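Local coordinates for glycosyltransferase (Streptomyces viridochromogenes, PDB 2IUY), which probably transfers a sugar, with retention of configuration, from a nucleotide-linked donor during avilamycin A biosynthesis, as a member of family GT4, at residues A[51-56]-A[77-82]; A[108-113]-A[326-331]; A[187-192]-A[300-305]; A[223-228]-A[258-263]; A[239-242]-A[248-251]. All blocks are in the same frame, centred on the assembly; numbering follows the deposited sequence.

Contact 1 (A[51-56]-A[77-82]); sequences FLLGAP and ERWLRT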
# COMPACT_ATOMS: atom_id res chain seq x y z
N PHE A 51 -7.54 12.59 -13.77
CA PHE A 51 -7.84 11.72 -14.89
C PHE A 51 -7.19 10.40 -14.48
O PHE A 51 -6.00 10.35 -14.28
CB PHE A 51 -7.25 12.32 -16.20
CG PHE A 51 -7.88 13.63 -16.57
CD1 PHE A 51 -9.00 13.68 -17.42
CD2 PHE A 51 -7.43 14.83 -15.97
CE1 PHE A 51 -9.60 14.88 -17.72
CE2 PHE A 51 -8.03 16.07 -16.24
CZ PHE A 51 -9.11 16.10 -17.12
N LEU A 52 -8.02 9.38 -14.25
CA LEU A 52 -7.55 8.10 -13.77
C LEU A 52 -7.42 7.22 -14.99
O LEU A 52 -8.37 7.10 -15.76
CB LEU A 52 -8.52 7.48 -12.71
CG LEU A 52 -8.31 6.02 -12.32
CD1 LEU A 52 -6.96 5.91 -11.52
CD2 LEU A 52 -9.52 5.47 -11.50
N LEU A 53 -6.23 6.63 -15.14
CA LEU A 53 -5.89 5.77 -16.26
C LEU A 53 -5.50 4.43 -15.67
O LEU A 53 -5.08 4.35 -14.50
CB LEU A 53 -4.68 6.34 -17.01
CG LEU A 53 -4.96 7.57 -17.85
CD1 LEU A 53 -3.73 8.38 -17.70
CD2 LEU A 53 -5.13 7.10 -19.34
N GLY A 54 -5.69 3.39 -16.49
CA GLY A 54 -5.33 2.04 -16.17
C GLY A 54 -6.30 1.42 -15.22
O GLY A 54 -5.93 0.48 -14.51
N ALA A 55 -7.53 1.97 -15.15
CA ALA A 55 -8.58 1.42 -14.25
C ALA A 55 -10.03 1.71 -14.74
O ALA A 55 -10.84 2.33 -14.00
CB ALA A 55 -8.37 1.93 -12.81
N PRO A 56 -10.35 1.29 -15.98
CA PRO A 56 -11.66 1.63 -16.57
C PRO A 56 -12.80 0.92 -15.77
O PRO A 56 -12.56 -0.09 -15.10
CB PRO A 56 -11.55 1.16 -18.04
CG PRO A 56 -10.34 0.23 -18.09
CD PRO A 56 -9.50 0.46 -16.86
N GLU A 77 -0.91 4.98 -23.37
CA GLU A 77 0.09 5.82 -24.10
C GLU A 77 -0.54 6.69 -25.16
O GLU A 77 -0.16 7.85 -25.31
CB GLU A 77 1.20 5.01 -24.79
CG GLU A 77 1.74 3.90 -23.96
CD GLU A 77 2.93 3.24 -24.59
OE1 GLU A 77 3.78 2.76 -23.78
OE2 GLU A 77 3.00 3.19 -25.87
N ARG A 78 -1.50 6.13 -25.89
CA ARG A 78 -2.17 6.86 -26.95
C ARG A 78 -2.87 8.06 -26.38
O ARG A 78 -2.76 9.15 -26.96
CB ARG A 78 -3.13 5.93 -27.68
CG ARG A 78 -3.84 6.50 -28.91
CD ARG A 78 -4.43 5.36 -29.72
NE ARG A 78 -3.37 4.43 -30.14
CZ ARG A 78 -3.34 3.12 -29.89
NH1 ARG A 78 -4.34 2.52 -29.21
NH2 ARG A 78 -2.30 2.40 -30.32
N TRP A 79 -3.57 7.88 -25.25
CA TRP A 79 -4.33 8.92 -24.55
C TRP A 79 -3.44 10.04 -24.00
O TRP A 79 -3.75 11.22 -24.15
CB TRP A 79 -5.18 8.33 -23.40
CG TRP A 79 -6.16 9.35 -22.83
CD1 TRP A 79 -7.45 9.62 -23.28
CD2 TRP A 79 -5.93 10.26 -21.73
NE1 TRP A 79 -8.01 10.63 -22.52
CE2 TRP A 79 -7.10 11.04 -21.57
CE3 TRP A 79 -4.85 10.48 -20.85
CZ2 TRP A 79 -7.21 12.03 -20.58
CZ3 TRP A 79 -4.97 11.48 -19.87
CH2 TRP A 79 -6.14 12.24 -19.76
N LEU A 80 -2.35 9.65 -23.34
CA LEU A 80 -1.35 10.58 -22.78
C LEU A 80 -0.66 11.47 -23.82
O LEU A 80 -0.31 12.63 -23.53
CB LEU A 80 -0.29 9.79 -21.96
CG LEU A 80 -0.77 9.15 -20.65
CD1 LEU A 80 0.38 8.33 -20.02
CD2 LEU A 80 -1.31 10.19 -19.68
N ARG A 81 -0.45 10.95 -25.04
CA ARG A 81 0.19 11.71 -26.10
C ARG A 81 -0.59 12.98 -26.50
O ARG A 81 -0.01 13.99 -26.87
CB ARG A 81 0.44 10.79 -27.32
CG ARG A 81 1.32 11.44 -28.40
CD ARG A 81 1.76 10.44 -29.52
NE ARG A 81 3.08 9.81 -29.26
CZ ARG A 81 4.29 10.33 -29.53
NH1 ARG A 81 4.47 11.56 -30.09
NH2 ARG A 81 5.38 9.59 -29.23
N THR A 82 -1.91 12.93 -26.41
CA THR A 82 -2.74 14.05 -26.86
C THR A 82 -3.45 14.79 -25.71
O THR A 82 -4.16 15.79 -25.95
CB THR A 82 -3.79 13.57 -27.88
OG1 THR A 82 -4.69 12.62 -27.26
CG2 THR A 82 -3.09 12.92 -29.10
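L53 and W79 mark the closest backbone approach between strand 51-53 and helix 77-82, whose short axes come within 10.8 Å and run nearly antiparallel, at 152°. This is strand-on-helix packing in the N-terminal Rossmann-like domain of the GT-B fold: strand 49-53 belongs to the parallel sheet, and helix 73-82 lies in the beta-alpha-beta crossover from strand 65-67 to strand 87-90. The joint is wholly apolar, and no hydrogen bond spans it. W79 has its CG anti to the backbone N (chi1 -170°), which swings the indole out over the strand, where its six-membered ring bridges two strand residues. At one end, CH2 of W79 lies 3.7 Å from CB of F51, and the two side chains cross at about a right angle. The F51 ring itself meets the indole obliquely, with centroids 5.9 Å apart and planes at 36°. Closer to the W79 backbone, CE3 of the indole meets CD2 of L53 at 3.7 Å, so the leucine fills the place beside the ring-fusion side of the indole. L80 comes in next to the tryptophan, its CD2 lying at the edge of the indole and in its plane. L53 and L80 both reach A7 of the neighbouring strand 5-9, which carries the packing inward, while W79 remains partly accessible to solvent. One methyl serves both helix residues: CD1 of L53 is 3.6 Å from CD2 of L80 and 3.9 Å from CE3 of W79.

Contact 2 (A[108-113]-A[326-331]); sequences ISSHHF and ERYVEQ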
# COMPACT_ATOMS: atom_id res chain seq x y z
N ILE A 108 6.06 12.32 -13.32
CA ILE A 108 6.45 11.90 -11.97
C ILE A 108 6.00 10.47 -11.72
O ILE A 108 4.98 10.02 -12.27
CB ILE A 108 5.87 12.89 -10.85
CG1 ILE A 108 6.56 12.65 -9.48
CG2 ILE A 108 4.31 12.85 -10.77
CD1 ILE A 108 6.31 13.76 -8.42
N SER A 109 6.74 9.74 -10.88
CA SER A 109 6.33 8.35 -10.52
C SER A 109 6.26 8.17 -9.02
O SER A 109 7.04 8.77 -8.32
CB SER A 109 7.34 7.31 -11.10
OG SER A 109 7.49 7.46 -12.52
N SER A 110 5.36 7.31 -8.55
CA SER A 110 5.51 6.72 -7.20
C SER A 110 5.94 5.27 -7.43
O SER A 110 5.22 4.47 -8.03
CB SER A 110 4.19 6.70 -6.42
OG SER A 110 3.73 7.98 -6.06
N HIS A 111 7.13 4.94 -6.96
CA HIS A 111 7.63 3.58 -6.98
C HIS A 111 7.07 2.69 -5.88
O HIS A 111 7.27 2.95 -4.69
CB HIS A 111 9.16 3.56 -6.95
CG HIS A 111 9.72 2.32 -7.55
ND1 HIS A 111 9.28 1.83 -8.77
CD2 HIS A 111 10.63 1.42 -7.09
CE1 HIS A 111 9.91 0.70 -9.04
NE2 HIS A 111 10.73 0.43 -8.04
N HIS A 112 6.39 1.63 -6.29
CA HIS A 112 5.78 0.69 -5.36
C HIS A 112 6.47 -0.69 -5.34
O HIS A 112 5.86 -1.70 -4.92
CB HIS A 112 4.30 0.55 -5.70
CG HIS A 112 3.56 1.87 -5.67
ND1 HIS A 112 3.53 2.67 -4.54
CD2 HIS A 112 2.83 2.52 -6.60
CE1 HIS A 112 2.84 3.76 -4.79
NE2 HIS A 112 2.37 3.69 -6.03
N PHE A 113 7.71 -0.75 -5.82
CA PHE A 113 8.36 -2.09 -5.98
C PHE A 113 9.73 -2.19 -5.29
O PHE A 113 10.39 -1.18 -5.08
CB PHE A 113 8.44 -2.47 -7.49
CG PHE A 113 7.11 -2.64 -8.11
CD1 PHE A 113 6.42 -3.82 -7.97
CD2 PHE A 113 6.53 -1.59 -8.82
CE1 PHE A 113 5.13 -3.97 -8.52
CE2 PHE A 113 5.28 -1.75 -9.40
CZ PHE A 113 4.58 -2.93 -9.25
N GLU A 326 -0.65 16.94 -0.72
CA GLU A 326 -0.03 18.25 -0.86
C GLU A 326 1.48 18.11 -0.99
O GLU A 326 2.09 18.82 -1.72
CB GLU A 326 -0.51 19.26 0.23
CG GLU A 326 0.03 19.09 1.64
CD GLU A 326 -0.69 19.99 2.69
OE1 GLU A 326 -1.61 20.78 2.28
OE2 GLU A 326 -0.37 19.88 3.91
N ARG A 327 2.06 17.10 -0.36
CA ARG A 327 3.45 16.74 -0.62
C ARG A 327 3.74 16.38 -2.08
O ARG A 327 4.71 16.87 -2.66
CB ARG A 327 3.97 15.65 0.36
CG ARG A 327 4.20 16.28 1.73
CD ARG A 327 4.36 15.23 2.76
NE ARG A 327 5.61 14.47 2.61
CZ ARG A 327 6.04 13.59 3.52
NH1 ARG A 327 5.32 13.40 4.64
NH2 ARG A 327 7.18 12.94 3.32
N TYR A 328 2.90 15.55 -2.67
CA TYR A 328 3.01 15.33 -4.11
C TYR A 328 2.87 16.57 -5.00
O TYR A 328 3.66 16.73 -5.91
CB TYR A 328 2.03 14.25 -4.57
CG TYR A 328 2.55 12.88 -4.28
CD1 TYR A 328 3.68 12.42 -4.95
CD2 TYR A 328 1.93 12.05 -3.33
CE1 TYR A 328 4.17 11.13 -4.73
CE2 TYR A 328 2.42 10.77 -3.08
CZ TYR A 328 3.53 10.33 -3.80
OH TYR A 328 4.06 9.10 -3.59
N VAL A 329 1.87 17.42 -4.73
CA VAL A 329 1.68 18.66 -5.49
C VAL A 329 2.93 19.52 -5.44
O VAL A 329 3.33 20.09 -6.46
CB VAL A 329 0.42 19.43 -5.01
CG1 VAL A 329 0.30 20.83 -5.69
CG2 VAL A 329 -0.86 18.60 -5.25
N GLU A 330 3.55 19.60 -4.27
CA GLU A 330 4.82 20.33 -4.13
C GLU A 330 5.84 19.78 -5.13
O GLU A 330 6.52 20.57 -5.76
CB GLU A 330 5.33 20.26 -2.66
CG GLU A 330 6.62 21.09 -2.38
CD GLU A 330 7.27 20.81 -1.02
OE1 GLU A 330 6.84 19.86 -0.28
OE2 GLU A 330 8.25 21.54 -0.69
N GLN A 331 5.95 18.45 -5.26
CA GLN A 331 6.83 17.81 -6.27
C GLN A 331 6.36 18.00 -7.71
O GLN A 331 7.15 18.20 -8.58
CB GLN A 331 7.03 16.30 -5.98
CG GLN A 331 7.62 15.99 -4.58
CD GLN A 331 8.90 16.79 -4.30
OE1 GLN A 331 9.71 16.97 -5.20
NE2 GLN A 331 9.08 17.28 -3.07
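The hydroxyl OG of S110 has two hydrogen-bond partners, OH of Y328 at 2.7 Å and the ring nitrogen NE2 of H89 on the adjacent strand 87-90. S110 belongs to strand 106-111 of the N-terminal sheet, and Y328 to helix 321-336, the last helix of the chain. Such a C-terminal helix, returning to pack on the N-terminal domain, is a familiar feature of GT-B glycosyltransferases. With OG beside the backbone N and anti to the carbonyl carbon (chi1 -68°), the serine hydroxyl faces the helix and meets the phenol end of Y328 obliquely, 3.3 Å from its CZ. L39, I143 and T124 also touch Y328, and its ring meets that of H89 at an inclined angle. One turn further along the helix the contact becomes apolar: CD1 of I108, at the end of an extended side chain, touches CB of Q331 at 3.6 Å, the two side chains crossing at about a right angle. Beyond CB the glutamine bends at chi2 and turns its amide away to R334. The side chain of Y328 lies about 12 Å from that of T256, a residue of the UDP site. S110 OG thus links the phenol to the imidazole of H89 in the buried interior, a directional link that probably helps to fix how the terminal helix sits on the strand.

Contact 3 (A[187-192]-A[300-305]); sequences CGRRLV and RTLAGL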
# COMPACT_ATOMS: atom_id res chain seq x y z
N CYS A 187 1.52 -16.02 21.21
CA CYS A 187 0.68 -15.15 22.01
C CYS A 187 -0.54 -15.87 22.53
O CYS A 187 -1.23 -15.31 23.37
CB CYS A 187 0.20 -13.93 21.16
SG CYS A 187 1.48 -12.73 20.77
N GLY A 188 -0.81 -17.08 22.02
CA GLY A 188 -2.01 -17.85 22.33
C GLY A 188 -3.22 -17.31 21.57
O GLY A 188 -4.42 -17.45 22.02
N ARG A 189 -2.96 -16.66 20.42
CA ARG A 189 -4.05 -16.06 19.67
C ARG A 189 -4.37 -16.70 18.35
O ARG A 189 -3.56 -17.42 17.78
CB ARG A 189 -3.84 -14.57 19.47
CG ARG A 189 -3.61 -13.82 20.73
CD ARG A 189 -4.50 -12.65 20.81
NE ARG A 189 -4.36 -12.02 22.11
CZ ARG A 189 -5.28 -11.25 22.67
NH1 ARG A 189 -6.42 -11.02 22.02
NH2 ARG A 189 -5.07 -10.72 23.87
N ARG A 190 -5.58 -16.43 17.89
CA ARG A 190 -5.97 -16.75 16.53
C ARG A 190 -5.38 -15.71 15.55
O ARG A 190 -5.15 -14.57 15.90
CB ARG A 190 -7.50 -16.85 16.44
CG ARG A 190 -8.05 -17.88 17.42
CD ARG A 190 -7.43 -19.30 17.18
NE ARG A 190 -7.49 -20.12 18.40
CZ ARG A 190 -6.46 -20.41 19.21
NH1 ARG A 190 -5.23 -19.98 18.93
NH2 ARG A 190 -6.66 -21.16 20.30
N LEU A 191 -5.05 -16.19 14.36
CA LEU A 191 -4.61 -15.38 13.26
C LEU A 191 -5.54 -15.65 12.07
O LEU A 191 -5.53 -16.75 11.48
CB LEU A 191 -3.17 -15.72 12.88
CG LEU A 191 -2.63 -14.95 11.66
CD1 LEU A 191 -2.35 -13.51 12.02
CD2 LEU A 191 -1.37 -15.64 11.12
N VAL A 192 -6.32 -14.62 11.72
CA VAL A 192 -7.00 -14.57 10.45
C VAL A 192 -6.02 -14.25 9.31
O VAL A 192 -5.28 -13.26 9.37
CB VAL A 192 -8.17 -13.57 10.50
CG1 VAL A 192 -8.84 -13.44 9.16
CG2 VAL A 192 -9.17 -14.04 11.54
N ARG A 300 3.66 -9.85 25.81
CA ARG A 300 3.91 -8.50 26.29
C ARG A 300 4.02 -7.44 25.22
O ARG A 300 3.54 -6.32 25.40
CB ARG A 300 5.19 -8.44 27.09
CG ARG A 300 5.22 -9.44 28.25
CD ARG A 300 4.22 -9.17 29.33
NE ARG A 300 4.65 -9.83 30.55
CZ ARG A 300 5.39 -9.27 31.51
NH1 ARG A 300 5.80 -8.01 31.42
NH2 ARG A 300 5.70 -10.00 32.58
N THR A 301 4.74 -7.76 24.15
CA THR A 301 4.75 -6.95 22.94
C THR A 301 3.30 -6.66 22.56
O THR A 301 2.96 -5.52 22.33
CB THR A 301 5.49 -7.65 21.76
OG1 THR A 301 6.89 -7.52 21.96
CG2 THR A 301 5.13 -7.01 20.40
N LEU A 302 2.47 -7.68 22.51
CA LEU A 302 1.08 -7.51 22.09
C LEU A 302 0.28 -6.69 23.07
O LEU A 302 -0.45 -5.77 22.68
CB LEU A 302 0.40 -8.85 21.84
CG LEU A 302 -0.92 -8.79 21.04
CD1 LEU A 302 -0.62 -8.62 19.53
CD2 LEU A 302 -1.76 -10.02 21.28
N ALA A 303 0.41 -7.00 24.35
CA ALA A 303 -0.38 -6.31 25.36
C ALA A 303 0.08 -4.85 25.61
O ALA A 303 -0.71 -4.04 26.10
CB ALA A 303 -0.46 -7.13 26.66
N GLY A 304 1.33 -4.51 25.27
CA GLY A 304 1.80 -3.12 25.35
C GLY A 304 1.54 -2.19 24.14
O GLY A 304 1.98 -1.01 24.13
N LEU A 305 0.87 -2.70 23.09
CA LEU A 305 0.68 -1.88 21.86
C LEU A 305 -0.22 -0.67 22.18
O LEU A 305 -1.02 -0.71 23.14
CB LEU A 305 0.07 -2.70 20.70
CG LEU A 305 0.86 -3.82 19.99
CD1 LEU A 305 -0.07 -4.68 19.16
CD2 LEU A 305 1.99 -3.28 19.13
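The tight half of this contact is R189 against L302: methyl CD2 of the leucine lies 3.4 Å from NE of the arginine and 3.8 Å from its CD, approaching the guanidinium obliquely. The loose half is C187, whose SG stands 4.2 Å from CB of L302, at the far end of ordinary van der Waals range. Both halves join the end of helix 177-187 and the turn after it to helix 295-303, in the C-terminal Rossmann-like domain of the GT-B fold. G188, at positive phi, closes the first helix with a Schellman motif and turns the chain toward strand 191-194. L302 carries CG anti to its backbone N (chi1 -164°), which brings CD2 against R189; H233 and L165 also touch L302. R189 bends at chi2 and runs obliquely across the leucine. R300 points away into solvent, and A303, G304 and, across the contact, G188 are exposed too. T301, buried, is hydrogen-bonded through OG1 to E285. No hydrogen bond joins the two segments. In chemical terms, CD of a long cationic side chain packs on a leucine methyl that also lies against NE without a hydrogen bond, while NH1 bonds to the carbonyl O of D163; this is consistent with a contact held mainly by van der Waals packing.

Contact 4 (A[223-228]-A[258-263]); sequences ERRLDL and VSEAAV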
# COMPACT_ATOMS: atom_id res chain seq x y z
N GLU A 223 -16.65 -4.31 2.18
CA GLU A 223 -17.01 -4.04 3.55
C GLU A 223 -16.42 -5.00 4.60
O GLU A 223 -16.15 -4.58 5.72
CB GLU A 223 -18.53 -3.97 3.69
CG GLU A 223 -19.18 -2.85 2.85
CD GLU A 223 -18.74 -1.47 3.30
OE1 GLU A 223 -18.87 -1.16 4.52
OE2 GLU A 223 -18.24 -0.71 2.44
N ARG A 224 -16.21 -6.27 4.28
CA ARG A 224 -15.61 -7.18 5.27
C ARG A 224 -14.16 -6.79 5.56
O ARG A 224 -13.74 -6.77 6.69
CB ARG A 224 -15.75 -8.69 4.90
CG ARG A 224 -14.93 -9.57 5.88
CD ARG A 224 -15.54 -10.86 6.44
NE ARG A 224 -15.29 -11.90 5.49
CZ ARG A 224 -14.80 -13.10 5.70
NH1 ARG A 224 -14.49 -13.61 6.90
NH2 ARG A 224 -14.66 -13.84 4.62
N ARG A 225 -13.42 -6.48 4.53
CA ARG A 225 -12.06 -5.98 4.63
C ARG A 225 -11.86 -4.86 5.68
O ARG A 225 -10.94 -4.89 6.50
CB ARG A 225 -11.67 -5.49 3.26
CG ARG A 225 -10.20 -5.31 3.09
CD ARG A 225 -9.90 -4.38 1.93
NE ARG A 225 -8.46 -4.21 1.90
CZ ARG A 225 -7.83 -3.06 2.08
NH1 ARG A 225 -8.50 -1.91 2.24
NH2 ARG A 225 -6.51 -3.07 2.07
N LEU A 226 -12.76 -3.87 5.62
CA LEU A 226 -12.78 -2.73 6.51
C LEU A 226 -13.09 -3.09 7.94
O LEU A 226 -12.43 -2.60 8.85
CB LEU A 226 -13.85 -1.76 6.03
CG LEU A 226 -13.69 -1.10 4.68
CD1 LEU A 226 -14.81 -0.04 4.66
CD2 LEU A 226 -12.24 -0.49 4.47
N ASP A 227 -14.11 -3.93 8.13
CA ASP A 227 -14.44 -4.41 9.47
C ASP A 227 -13.29 -5.22 10.07
O ASP A 227 -12.97 -5.05 11.25
CB ASP A 227 -15.70 -5.29 9.44
CG ASP A 227 -16.97 -4.50 9.09
OD1 ASP A 227 -17.12 -3.37 9.60
OD2 ASP A 227 -17.82 -5.04 8.33
N LEU A 228 -12.67 -6.10 9.29
CA LEU A 228 -11.52 -6.90 9.77
C LEU A 228 -10.38 -6.00 10.25
O LEU A 228 -9.81 -6.18 11.33
CB LEU A 228 -11.04 -7.86 8.67
CG LEU A 228 -11.91 -9.10 8.38
CD1 LEU A 228 -11.32 -9.88 7.18
CD2 LEU A 228 -12.00 -10.00 9.60
N VAL A 258 -0.12 -1.14 6.90
CA VAL A 258 0.25 -0.44 8.13
C VAL A 258 -0.64 0.81 8.36
O VAL A 258 -1.22 1.00 9.45
CB VAL A 258 1.77 -0.06 8.17
CG1 VAL A 258 2.14 0.81 9.44
CG2 VAL A 258 2.65 -1.29 8.17
N SER A 259 -0.72 1.67 7.34
CA SER A 259 -1.53 2.89 7.42
C SER A 259 -3.01 2.56 7.50
O SER A 259 -3.77 3.26 8.19
CB SER A 259 -1.22 3.87 6.24
OG SER A 259 -1.47 3.22 5.01
N GLU A 260 -3.41 1.49 6.81
CA GLU A 260 -4.79 0.99 6.81
C GLU A 260 -5.24 0.49 8.17
O GLU A 260 -6.31 0.86 8.62
CB GLU A 260 -4.99 -0.09 5.74
CG GLU A 260 -4.89 0.58 4.37
CD GLU A 260 -5.30 -0.28 3.23
OE1 GLU A 260 -4.65 -1.31 3.02
OE2 GLU A 260 -6.27 0.11 2.51
N ALA A 261 -4.44 -0.36 8.79
CA ALA A 261 -4.74 -0.82 10.14
C ALA A 261 -4.87 0.36 11.08
O ALA A 261 -5.85 0.50 11.76
CB ALA A 261 -3.66 -1.86 10.62
N ALA A 262 -3.86 1.24 11.10
CA ALA A 262 -3.80 2.26 12.13
C ALA A 262 -4.91 3.29 11.98
O ALA A 262 -5.57 3.67 12.96
CB ALA A 262 -2.41 2.92 12.12
N VAL A 263 -5.17 3.73 10.77
CA VAL A 263 -6.29 4.67 10.56
C VAL A 263 -7.64 3.99 10.89
O VAL A 263 -8.64 4.68 11.13
CB VAL A 263 -6.30 5.21 9.17
CG1 VAL A 263 -7.06 4.22 8.24
CG2 VAL A 263 -6.98 6.57 9.13
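Two flat groups meet here, the guanidinium of R225 and the carboxylate of E260, with their planes 49° apart. OE1 of the glutamate lies at the edge of the guanidinium and close to its plane, while the aromatic ring of W34 makes a cation-pi contact with the arginine. The grip is end-on and uses both terminal nitrogens. NH2 donates to OE1 at 2.7 Å, reaching that oxygen on its syn side but somewhat out of the carboxylate plane. NH1 donates to OE2 at 3.0 Å, almost exactly within its own guanidinium plane, yet it arrives 50° above the plane of the carboxylate. A weak third bond, NH2 to OE2 at 3.2 Å, completes a twisted salt bridge. R225 can span the gap between helices 222-231 and 256-263 because CG stands anti to the backbone N (chi1 -164°) and the chain runs extended from CG to NE. E260 is likewise extended beyond CG, and the two side chains cross at about a right angle. OE2 also bonds to the hydroxyl of Y152, which would further limit rotation of the carboxylate. Both residues are buried. UDP binding has been observed at both, though no UDP is bound in this model, and E260 fits the second glutamate of the EX7E motif of GT4 enzymes, which in relatives contacts the nucleotide ribose.

Contact 5 (A[239-242]-A[248-251]); sequences SQAV and GIWC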
# COMPACT_ATOMS: atom_id res chain seq x y z
N SER A 239 6.95 -8.94 6.84
CA SER A 239 7.74 -9.09 5.64
C SER A 239 9.13 -9.58 6.05
O SER A 239 9.65 -9.17 7.09
CB SER A 239 7.79 -7.80 4.82
OG SER A 239 6.49 -7.47 4.32
N GLN A 240 9.68 -10.50 5.26
CA GLN A 240 10.92 -11.19 5.59
C GLN A 240 12.00 -10.85 4.58
O GLN A 240 11.74 -10.62 3.40
CB GLN A 240 10.70 -12.72 5.63
CG GLN A 240 9.68 -13.21 6.70
CD GLN A 240 10.15 -12.98 8.14
OE1 GLN A 240 11.22 -13.44 8.54
NE2 GLN A 240 9.31 -12.32 8.94
N ALA A 241 13.23 -10.77 5.04
CA ALA A 241 14.32 -10.47 4.12
C ALA A 241 14.80 -11.75 3.41
O ALA A 241 15.77 -12.41 3.80
CB ALA A 241 15.45 -9.72 4.83
N VAL A 242 14.06 -12.13 2.39
CA VAL A 242 14.37 -13.34 1.65
C VAL A 242 14.47 -12.93 0.21
O VAL A 242 14.05 -11.81 -0.12
CB VAL A 242 13.25 -14.44 1.82
CG1 VAL A 242 13.21 -14.95 3.30
CG2 VAL A 242 11.88 -13.95 1.36
N GLY A 248 17.39 -10.18 -5.75
CA GLY A 248 17.91 -9.53 -4.56
C GLY A 248 17.07 -9.79 -3.33
O GLY A 248 16.07 -10.53 -3.39
N ILE A 249 17.44 -9.18 -2.22
CA ILE A 249 16.69 -9.35 -0.98
C ILE A 249 15.42 -8.52 -1.05
O ILE A 249 15.45 -7.37 -1.49
CB ILE A 249 17.50 -8.98 0.27
CG1 ILE A 249 18.77 -9.81 0.36
CG2 ILE A 249 16.71 -9.36 1.52
CD1 ILE A 249 18.51 -11.35 0.58
N TRP A 250 14.32 -9.13 -0.63
CA TRP A 250 13.05 -8.43 -0.47
C TRP A 250 13.20 -7.21 0.50
O TRP A 250 13.78 -7.31 1.58
CB TRP A 250 11.91 -9.38 -0.02
CG TRP A 250 10.58 -8.61 0.12
CD1 TRP A 250 10.04 -8.10 1.26
CD2 TRP A 250 9.69 -8.23 -0.94
NE1 TRP A 250 8.86 -7.47 0.99
CE2 TRP A 250 8.63 -7.52 -0.36
CE3 TRP A 250 9.67 -8.48 -2.31
CZ2 TRP A 250 7.55 -7.01 -1.11
CZ3 TRP A 250 8.59 -7.99 -3.07
CH2 TRP A 250 7.53 -7.27 -2.46
N CYS A 251 12.66 -6.08 0.08
CA CYS A 251 12.68 -4.86 0.89
C CYS A 251 11.29 -4.22 0.76
O CYS A 251 10.96 -3.68 -0.31
CB CYS A 251 13.76 -3.92 0.34
SG CYS A 251 13.90 -2.27 1.12
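W250, V242 and I249 give up most of the surface buried here, and the first two are joined by the central bond: N of W250 donates to the carbonyl O of V242 at 2.7 Å, nearly straight at 167°. V242 takes part through this carbonyl, since its side chain points away from the other segment. The same oxygen lies 3.2 Å from CB of W250, so it is close to both the amide and the base of the tryptophan side chain. W250 has CG anti to its backbone N (chi1 -179°), which turns the indole back along segment 239-242. There O of Q240 approaches obliquely, 3.7 Å from CD1, and CB of S239 lies at the ring edge, 4.0 Å from NE1. NE1 of W250 and OG of S239 both bond to OE1 of E252. W246 meets the indole edge-to-face, and the ring of H174 lies nearby. I249 supplies the apolar patch on the outer side, where its CG2 touches CB of A241 at 3.6 Å. A241 is the centre of an inverse gamma turn, closed by a weak bond from V242 N to Q240 O. Both segments belong to the irregular loop that connects strand 234-237 to helix 256-263, with the side chain of S239 about 4 Å from that of K175 of the UDP site. E252 fits the first glutamate of the EX7E motif, consistent with this being the donor-site loop of GT4 enzymes.

Overall arrangement
Contacts 1 and 2 both reach the N-terminal sheet, their centres 18 Å apart, whereas contacts 3, 4 and 5 belong to the C-terminal Rossmann-like half. Contacts 1 and 3 are the most distant pair, 45 Å between centres on opposite sides of the molecule. Contact 4 holds two UDP-binding residues, and contact 5 borders the same site; their centres are 24 Å apart but their nearest atoms only about 8 Å. Contact 3 lies outward of contact 4, about 17 Å between centres. Contact 2 ties the final helix back to the N-terminal half, and its nearest atoms approach contact 5 within about 5 Å, where the two halves draw close.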